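Local coordinates for lysosome-associated membrane glycoprotein 1 (Mus musculus, PDB 5GV0) that resides in the lysosomal membrane as a glycoprotein and probably assembles with other LAMP molecules through its luminal domains, at residues P2-Y7 and S20-L25; T15-S20 and V140-F145; S118-T123 and G153-C158. One frame throughout, in Å; residues are numbered along the deposited sequence.

Interaction 1: P2-Y7 and S20-L25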
loop_
_atom_site.group_PDB
_atom_site.type_symbol
_atom_site.label_atom_id
_atom_site.label_comp_id
_atom_site.label_asym_id
_atom_site.label_seq_id
_atom_site.Cartn_x
_atom_site.Cartn_y
_atom_site.Cartn_z
ATOM N N PRO A 2 -8.425 4.033 10.551
ATOM C CA PRO A 2 -7.260 3.160 10.716
ATOM C C PRO A 2 -6.092 3.896 11.361
ATOM O O PRO A 2 -5.973 5.121 11.284
ATOM C CB PRO A 2 -6.917 2.739 9.280
ATOM C CG PRO A 2 -7.507 3.807 8.423
ATOM C CD PRO A 2 -8.724 4.315 9.136
ATOM N N THR A 3 -5.228 3.125 11.998
ATOM C CA THR A 3 -4.093 3.668 12.715
ATOM C C THR A 3 -2.924 3.988 11.782
ATOM O O THR A 3 -2.586 3.188 10.910
ATOM C CB THR A 3 -3.641 2.671 13.784
ATOM O OG1 THR A 3 -4.715 2.456 14.712
ATOM C CG2 THR A 3 -2.411 3.180 14.524
ATOM N N VAL A 4 -2.320 5.163 11.954
ATOM C CA VAL A 4 -1.107 5.529 11.211
ATOM C C VAL A 4 0.072 4.705 11.707
ATOM O O VAL A 4 0.382 4.722 12.898
ATOM C CB VAL A 4 -0.779 7.031 11.353
ATOM C CG1 VAL A 4 0.581 7.351 10.742
ATOM C CG2 VAL A 4 -1.869 7.871 10.717
ATOM N N SER A 5 0.714 3.978 10.794
ATOM C CA SER A 5 1.865 3.150 11.118
ATOM C C SER A 5 3.061 3.596 10.307
ATOM O O SER A 5 2.909 4.101 9.187
ATOM C CB SER A 5 1.571 1.676 10.845
ATOM O OG SER A 5 0.463 1.244 11.614
ATOM N N LYS A 6 4.247 3.403 10.864
ATOM C CA LYS A 6 5.475 3.804 10.204
ATOM C C LYS A 6 6.221 2.598 9.661
ATOM O O LYS A 6 6.234 1.516 10.257
ATOM C CB LYS A 6 6.351 4.604 11.173
ATOM C CG LYS A 6 5.648 5.860 11.679
ATOM C CD LYS A 6 6.574 6.784 12.449
ATOM C CE LYS A 6 5.797 7.964 13.019
ATOM N NZ LYS A 6 5.000 8.658 11.970
ATOM N N TYR A 7 6.833 2.792 8.501
ATOM C CA TYR A 7 7.552 1.727 7.814
ATOM C C TYR A 7 8.877 2.238 7.273
ATOM O O TYR A 7 8.957 3.351 6.759
ATOM C CB TYR A 7 6.713 1.165 6.662
ATOM C CG TYR A 7 5.312 0.735 7.048
ATOM C CD1 TYR A 7 5.067 -0.550 7.511
ATOM C CD2 TYR A 7 4.238 1.605 6.932
ATOM C CE1 TYR A 7 3.787 -0.956 7.857
ATOM C CE2 TYR A 7 2.961 1.211 7.275
ATOM C CZ TYR A 7 2.743 -0.070 7.735
ATOM O OH TYR A 7 1.467 -0.468 8.072
ATOM N N SER A 20 4.644 6.686 6.309
ATOM C CA SER A 20 3.812 6.912 7.478
ATOM C C SER A 20 2.394 6.952 6.958
ATOM O O SER A 20 2.006 7.903 6.270
ATOM C CB SER A 20 4.189 8.209 8.191
ATOM O OG SER A 20 3.339 8.423 9.300
ATOM N N MET A 21 1.625 5.902 7.219
ATOM C CA MET A 21 0.336 5.809 6.558
ATOM C C MET A 21 -0.664 4.954 7.296
ATOM O O MET A 21 -0.296 4.044 8.049
ATOM C CB MET A 21 0.508 5.277 5.130
ATOM C CG MET A 21 1.198 3.933 5.033
ATOM S SD MET A 21 1.605 3.590 3.308
ATOM C CE MET A 21 2.472 2.038 3.484
ATOM N N ALA A 22 -1.934 5.272 7.057
ATOM C CA ALA A 22 -3.062 4.527 7.585
ATOM C C ALA A 22 -3.787 3.865 6.422
ATOM O O ALA A 22 -4.218 4.549 5.490
ATOM C CB ALA A 22 -4.000 5.455 8.359
ATOM N N LEU A 23 -3.909 2.541 6.475
ATOM C CA LEU A 23 -4.434 1.757 5.363
ATOM C C LEU A 23 -5.571 0.847 5.786
ATOM O O LEU A 23 -5.609 0.365 6.915
ATOM C CB LEU A 23 -3.332 0.911 4.735
ATOM C CG LEU A 23 -2.061 1.615 4.258
ATOM C CD1 LEU A 23 -1.066 0.564 3.825
ATOM C CD2 LEU A 23 -2.361 2.564 3.117
ATOM N N GLN A 24 -6.480 0.594 4.851
ATOM C CA GLN A 24 -7.661 -0.210 5.110
ATOM C C GLN A 24 -8.039 -0.973 3.855
ATOM O O GLN A 24 -8.085 -0.395 2.770
ATOM C CB GLN A 24 -8.799 0.695 5.560
ATOM C CG GLN A 24 -10.157 0.047 5.685
ATOM C CD GLN A 24 -11.194 1.078 6.055
ATOM O OE1 GLN A 24 -11.789 1.712 5.185
ATOM N NE2 GLN A 24 -11.382 1.286 7.352
ATOM N N LEU A 25 -8.284 -2.269 3.994
ATOM C CA LEU A 25 -8.793 -3.066 2.882
ATOM C C LEU A 25 -10.310 -3.082 2.926
ATOM O O LEU A 25 -10.899 -3.374 3.957
ATOM C CB LEU A 25 -8.248 -4.489 2.937
ATOM C CG LEU A 25 -6.726 -4.611 2.927
ATOM C CD1 LEU A 25 -6.328 -5.992 3.398
ATOM C CD2 LEU A 25 -6.195 -4.345 1.531
HETATM O O HOH W 1 -2.973 1.355 8.993
HETATM O O HOH W 2 -0.501 1.258 7.693
#

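Interaction 2: T15-S20 and V140-F145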
loop_
_atom_site.group_PDB
_atom_site.type_symbol
_atom_site.label_atom_id
_atom_site.label_comp_id
_atom_site.label_asym_id
_atom_site.label_seq_id
_atom_site.Cartn_x
_atom_site.Cartn_y
_atom_site.Cartn_z
ATOM N N THR A 15 18.198 2.905 2.770
ATOM C CA THR A 15 16.744 3.016 2.814
ATOM C C THR A 15 16.154 3.250 1.428
ATOM O O THR A 15 16.588 4.144 0.705
ATOM C CB THR A 15 16.323 4.149 3.753
ATOM O OG1 THR A 15 16.791 3.860 5.072
ATOM C CG2 THR A 15 14.815 4.285 3.797
ATOM N N CYS A 16 15.173 2.431 1.052
ATOM C CA CYS A 16 14.524 2.584 -0.243
ATOM C C CYS A 16 13.025 2.838 -0.111
ATOM O O CYS A 16 12.351 3.060 -1.108
ATOM C CB CYS A 16 14.758 1.352 -1.121
ATOM S SG CYS A 16 13.877 -0.133 -0.589
ATOM N N LEU A 17 12.497 2.790 1.107
ATOM C CA LEU A 17 11.102 3.149 1.325
ATOM C C LEU A 17 10.934 3.717 2.716
ATOM O O LEU A 17 11.399 3.121 3.689
ATOM C CB LEU A 17 10.174 1.942 1.150
ATOM C CG LEU A 17 8.665 2.212 1.215
ATOM C CD1 LEU A 17 8.134 2.855 -0.065
ATOM C CD2 LEU A 17 7.931 0.914 1.495
ATOM N N LEU A 18 10.303 4.882 2.792
ATOM C CA LEU A 18 9.824 5.437 4.046
ATOM C C LEU A 18 8.342 5.644 3.901
ATOM O O LEU A 18 7.882 6.125 2.862
ATOM C CB LEU A 18 10.498 6.764 4.372
ATOM C CG LEU A 18 11.982 6.748 4.707
ATOM C CD1 LEU A 18 12.454 8.171 4.881
ATOM C CD2 LEU A 18 12.225 5.948 5.972
ATOM N N ALA A 19 7.583 5.283 4.925
ATOM C CA ALA A 19 6.150 5.519 4.872
ATOM C C ALA A 19 5.581 5.753 6.253
ATOM O O ALA A 19 5.984 5.122 7.236
ATOM C CB ALA A 19 5.441 4.362 4.207
ATOM N N SER A 20 4.644 6.686 6.309
ATOM C CA SER A 20 3.812 6.912 7.478
ATOM C C SER A 20 2.394 6.952 6.958
ATOM O O SER A 20 2.006 7.903 6.270
ATOM C CB SER A 20 4.189 8.209 8.191
ATOM O OG SER A 20 3.339 8.423 9.300
ATOM N N VAL A 140 -1.419 9.382 4.182
ATOM C CA VAL A 140 -0.143 8.840 3.754
ATOM C C VAL A 140 0.921 9.905 3.582
ATOM O O VAL A 140 0.656 10.995 3.077
ATOM C CB VAL A 140 -0.304 8.061 2.423
ATOM C CG1 VAL A 140 -0.944 8.952 1.347
ATOM C CG2 VAL A 140 1.017 7.487 1.941
ATOM N N GLN A 141 2.121 9.585 4.042
ATOM C CA GLN A 141 3.322 10.207 3.512
ATOM C C GLN A 141 4.219 9.049 3.100
ATOM O O GLN A 141 4.431 8.122 3.887
ATOM C CB GLN A 141 3.995 11.129 4.530
ATOM C CG GLN A 141 5.187 11.880 3.934
ATOM C CD GLN A 141 5.657 13.026 4.794
ATOM O OE1 GLN A 141 5.262 13.157 5.959
ATOM N NE2 GLN A 141 6.515 13.871 4.228
ATOM N N VAL A 142 4.707 9.063 1.861
ATOM C CA VAL A 142 5.452 7.915 1.364
ATOM C C VAL A 142 6.517 8.342 0.360
ATOM O O VAL A 142 6.350 9.309 -0.393
ATOM C CB VAL A 142 4.495 6.852 0.745
ATOM C CG1 VAL A 142 3.800 7.390 -0.498
ATOM C CG2 VAL A 142 5.244 5.561 0.432
ATOM N N GLN A 143 7.634 7.631 0.376
ATOM C CA GLN A 143 8.730 7.909 -0.541
ATOM C C GLN A 143 9.457 6.616 -0.893
ATOM O O GLN A 143 9.849 5.858 0.004
ATOM C CB GLN A 143 9.684 8.920 0.083
ATOM C CG GLN A 143 10.821 9.359 -0.836
ATOM C CD GLN A 143 11.586 10.522 -0.246
ATOM O OE1 GLN A 143 11.036 11.302 0.533
ATOM N NE2 GLN A 143 12.867 10.644 -0.600
ATOM N N ALA A 144 9.622 6.362 -2.189
ATOM C CA ALA A 144 10.248 5.141 -2.670
ATOM C C ALA A 144 11.461 5.442 -3.546
ATOM O O ALA A 144 11.512 6.480 -4.221
ATOM C CB ALA A 144 9.231 4.294 -3.444
ATOM N N PHE A 145 12.418 4.515 -3.488
ATOM C CA PHE A 145 13.649 4.472 -4.281
ATOM C C PHE A 145 14.693 5.412 -3.686
ATOM O O PHE A 145 15.426 5.008 -2.790
ATOM C CB PHE A 145 13.361 4.746 -5.767
ATOM C CG PHE A 145 12.531 3.659 -6.411
ATOM C CD1 PHE A 145 13.140 2.514 -6.902
ATOM C CD2 PHE A 145 11.148 3.752 -6.463
ATOM C CE1 PHE A 145 12.390 1.491 -7.456
ATOM C CE2 PHE A 145 10.387 2.729 -7.013
ATOM C CZ PHE A 145 11.013 1.596 -7.511
#

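Interaction 3: S118-T123 and G153-C158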
loop_
_atom_site.group_PDB
_atom_site.type_symbol
_atom_site.label_atom_id
_atom_site.label_comp_id
_atom_site.label_asym_id
_atom_site.label_seq_id
_atom_site.Cartn_x
_atom_site.Cartn_y
_atom_site.Cartn_z
ATOM N N SER A 118 8.682 13.517 -1.307
ATOM C CA SER A 118 7.701 12.589 -0.748
ATOM C C SER A 118 6.282 12.942 -1.183
ATOM O O SER A 118 5.970 14.107 -1.458
ATOM C CB SER A 118 7.798 12.557 0.786
ATOM O OG SER A 118 7.581 13.834 1.375
ATOM N N TYR A 119 5.445 11.916 -1.288
ATOM C CA TYR A 119 4.021 12.088 -1.552
ATOM C C TYR A 119 3.307 12.214 -0.224
ATOM O O TYR A 119 3.570 11.428 0.678
ATOM C CB TYR A 119 3.450 10.902 -2.341
ATOM C CG TYR A 119 1.951 10.975 -2.552
ATOM C CD1 TYR A 119 1.421 11.686 -3.617
ATOM C CD2 TYR A 119 1.069 10.337 -1.686
ATOM C CE1 TYR A 119 0.052 11.768 -3.814
ATOM C CE2 TYR A 119 -0.303 10.415 -1.876
ATOM C CZ TYR A 119 -0.801 11.127 -2.944
ATOM O OH TYR A 119 -2.168 11.206 -3.146
ATOM N N LYS A 120 2.405 13.182 -0.104
ATOM C CA LYS A 120 1.624 13.332 1.119
ATOM C C LYS A 120 0.165 13.624 0.801
ATOM O O LYS A 120 -0.142 14.439 -0.071
ATOM C CB LYS A 120 2.202 14.442 2.001
ATOM C CG LYS A 120 1.532 14.547 3.370
ATOM C CD LYS A 120 2.209 15.590 4.243
ATOM C CE LYS A 120 1.500 15.712 5.583
ATOM N NZ LYS A 120 2.037 16.840 6.392
ATOM N N CYS A 121 -0.740 12.959 1.511
ATOM C CA CYS A 121 -2.156 13.235 1.341
ATOM C C CYS A 121 -2.923 12.838 2.590
ATOM O O CYS A 121 -2.725 11.749 3.119
ATOM C CB CYS A 121 -2.698 12.496 0.120
ATOM S SG CYS A 121 -4.349 13.083 -0.393
ATOM N N ASN A 122 -3.789 13.734 3.058
ATOM C CA ASN A 122 -4.632 13.486 4.227
ATOM C C ASN A 122 -6.091 13.289 3.829
ATOM O O ASN A 122 -6.977 13.200 4.680
ATOM C CB ASN A 122 -4.509 14.643 5.222
ATOM C CG ASN A 122 -3.148 14.698 5.882
ATOM O OD1 ASN A 122 -2.648 13.691 6.384
ATOM N ND2 ASN A 122 -2.532 15.873 5.875
ATOM N N THR A 123 -6.332 13.241 2.524
ATOM C CA THR A 123 -7.662 12.979 1.985
ATOM C C THR A 123 -7.745 11.512 1.597
ATOM O O THR A 123 -6.925 11.024 0.827
ATOM C CB THR A 123 -7.970 13.862 0.759
ATOM O OG1 THR A 123 -7.920 15.241 1.139
ATOM C CG2 THR A 123 -9.360 13.559 0.203
ATOM N N GLY A 153 11.929 13.504 1.765
ATOM C CA GLY A 153 12.216 14.702 1.001
ATOM C C GLY A 153 11.043 15.663 1.034
ATOM O O GLY A 153 10.012 15.399 1.661
ATOM N N SER A 154 11.191 16.787 0.347
ATOM C CA SER A 154 10.161 17.815 0.341
ATOM C C SER A 154 8.811 17.283 -0.126
ATOM O O SER A 154 8.728 16.421 -1.005
ATOM C CB SER A 154 10.588 18.976 -0.542
ATOM O OG SER A 154 11.775 19.546 -0.037
ATOM N N VAL A 155 7.760 17.813 0.479
ATOM C CA VAL A 155 6.414 17.280 0.314
ATOM C C VAL A 155 5.705 17.725 -0.965
ATOM O O VAL A 155 5.643 18.917 -1.280
ATOM C CB VAL A 155 5.535 17.678 1.518
ATOM C CG1 VAL A 155 4.068 17.405 1.238
ATOM C CG2 VAL A 155 5.991 16.937 2.767
ATOM N N GLU A 156 5.174 16.751 -1.699
ATOM C CA GLU A 156 4.230 17.023 -2.770
ATOM C C GLU A 156 2.861 16.616 -2.263
ATOM O O GLU A 156 2.550 15.432 -2.167
ATOM C CB GLU A 156 4.603 16.273 -4.052
ATOM C CG GLU A 156 6.005 16.607 -4.534
ATOM C CD GLU A 156 6.322 16.078 -5.916
ATOM O OE1 GLU A 156 5.632 15.147 -6.389
ATOM O OE2 GLU A 156 7.265 16.606 -6.535
ATOM N N GLU A 157 2.049 17.601 -1.904
ATOM C CA GLU A 157 0.768 17.333 -1.266
ATOM C C GLU A 157 -0.340 17.212 -2.301
ATOM O O GLU A 157 -0.420 18.024 -3.225
ATOM C CB GLU A 157 0.440 18.433 -0.259
ATOM C CG GLU A 157 -0.706 18.092 0.684
ATOM C CD GLU A 157 -0.726 18.972 1.925
ATOM O OE1 GLU A 157 -0.196 20.101 1.871
ATOM O OE2 GLU A 157 -1.266 18.528 2.961
ATOM N N CYS A 158 -1.189 16.198 -2.146
ATOM C CA CYS A 158 -2.328 16.011 -3.040
ATOM C C CYS A 158 -3.181 17.278 -3.099
ATOM O O CYS A 158 -3.369 17.962 -2.095
ATOM C CB CYS A 158 -3.172 14.816 -2.596
ATOM S SG CYS A 158 -3.949 14.998 -0.971
#

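Interaction 1: P2-Y7 and S20-L25
The carbonyl oxygen of Met-21 is gripped twice. Ser-5 N donates to Met-21 O at 2.9 Å in an almost straight bond (178° at the hydrogen), the donor standing above the carbonyl plane, and water 2 donates to the same oxygen at 2.8 Å. That water also lies 2.6 Å from Tyr-7 OH, in the plane of the phenol ring at its edge, and so links the tyrosine tip to the backbone of the opposing strand. The return bond runs from Met-21 N to Ser-5 O and completes one antiparallel hydrogen-bonded pair. It belongs to the β-hairpin of strands 5-11 and 14-30, in which the next pair, Lys-6 with Ser-20, is non-hydrogen-bonded. Toward the N-terminus the direct ladder gives way to a bridge: water 1 donates to Thr-3 O and accepts from Leu-23 N. Pro-2 closes in here, its ring CG 3.9 Å from Ala-22 CB, with Phe-138 touching both residues. On the Met-21 face the thioether chain crosses the Tyr-7 ring at about a right angle, and CE sits 3.9 Å from ring atom CD2; Leu-60 touches both side chains. On the other face Ser-20 OG, anti to its backbone N (chi1 178°), lies 3.3 Å from Val-4 CG1. The Lys-6 chain bends at its last torsion, bringing NZ to 3.2 Å from Ser-20 OG in a weak hydrogen bond.

Interaction 2: T15-S20 and V140-F145
A regular antiparallel β-ladder, built from strands distant in sequence, joins residues Cys-16 to Ser-20 with Val-140 to Phe-145. Its hydrogen-bonded pairs are Ser-20 with Gln-141 and Leu-18 with Gln-143. Ser-20 N reaches Gln-141 O at 2.8 Å, nearly along the C=O axis, and Gln-141 N returns a bond to Ser-20 O of the same length. Beyond the last bridge, Phe-145 N still donates to Cys-16 O at 2.8 Å. On their other edge Cys-16 and Leu-17 both face Val-9, forming a classic β-bulge, and Cys-16 is disulfide-bonded to Cys-53. One face of the ladder is apolar. Leu-17 has CG anti to its backbone N (chi1 -174°), and its CD1 meets Ala-144 CB at 3.8 Å and Val-142 CG2 at 4.0 Å; that same Val-142 methyl also touches Ala-19 CB. The opposite face carries Leu-18, Ser-20 and the two glutamines, whose amides find partners beyond the pair: Gln-141 NE2 donates to Ser-118 OG, and Gln-143 OE1 accepts from Gly-153 N. The chemistry is thus divided, with hydrocarbon groups meeting on one side of the ladder and amides on the other tying it to the next segments.

Interaction 3: S118-T123 and G153-C158
Strands 118-121 and 155-157 run parallel, their short axes 38° apart, with Ser-118, Tyr-119 and Lys-120 in register with Val-155, Glu-156 and Glu-157. Four backbone bonds alternate across the pair, from Ser-118 N to Ser-154 O, from Glu-156 N to Ser-118 O at 2.8 Å, from Lys-120 N to Glu-156 O, and from Cys-158 N to Lys-120 O at 2.9 Å. A side-chain hydrogen bond is added at the upstream end. Ser-118 OG, placed between the backbone N and the carbonyl carbon (chi1 59°), donates to Gly-153 O at 2.9 Å from above the carbonyl plane. At the downstream end the two segments are covalently locked: Cys-121 SG and Cys-158 SG form a disulfide of 2.0 Å with a chi3 of 77°. Tyr-119 reaches this link with its tip, OH lying 3.8 Å from Cys-158 CB. On the other face the extended Lys-120 chain crosses Val-155 obliquely, its CB 3.6 Å from Val-155 CG1. Lys-120 NZ remains 5.1 Å from Glu-157 OE2, too far for a salt bridge, though the opposite charges may still attract weakly. The Glu-156 carboxylate finds its partners outside the pair, OE2 accepting hydrogen bonds from Thr-114 OG1 and Asn-117 ND2. Strand 118-121 has neighbours on two edges, strand 155-157 in parallel and strand 140-144 antiparallel through backbone bonds of Tyr-119 and Cys-121, while Ala-113 of strand 112-114 touches both Tyr-119 and Glu-156.

Overall arrangement
All three interactions belong to one mixed sheet in this helix-free domain, and together they trace a path across it: strand 5-11, then 14-30, 140-144, 118-121 and finally 155-157. Interactions 1 and 2 share Ser-20 on the long strand 14-30, with centres 12 Å apart. Interaction 3 lies 11 Å from interaction 2, centre to centre, and meets it directly, whereas its nearest atoms stay about 7 Å from interaction 1. Along the chain, interaction 1 is a local hairpin, interaction 2 spans more than a hundred residues and crosses both others, and interaction 3 follows interaction 1 in series. The sheet thus brings the N-terminal and C-terminal parts of the membrane-proximal domain together.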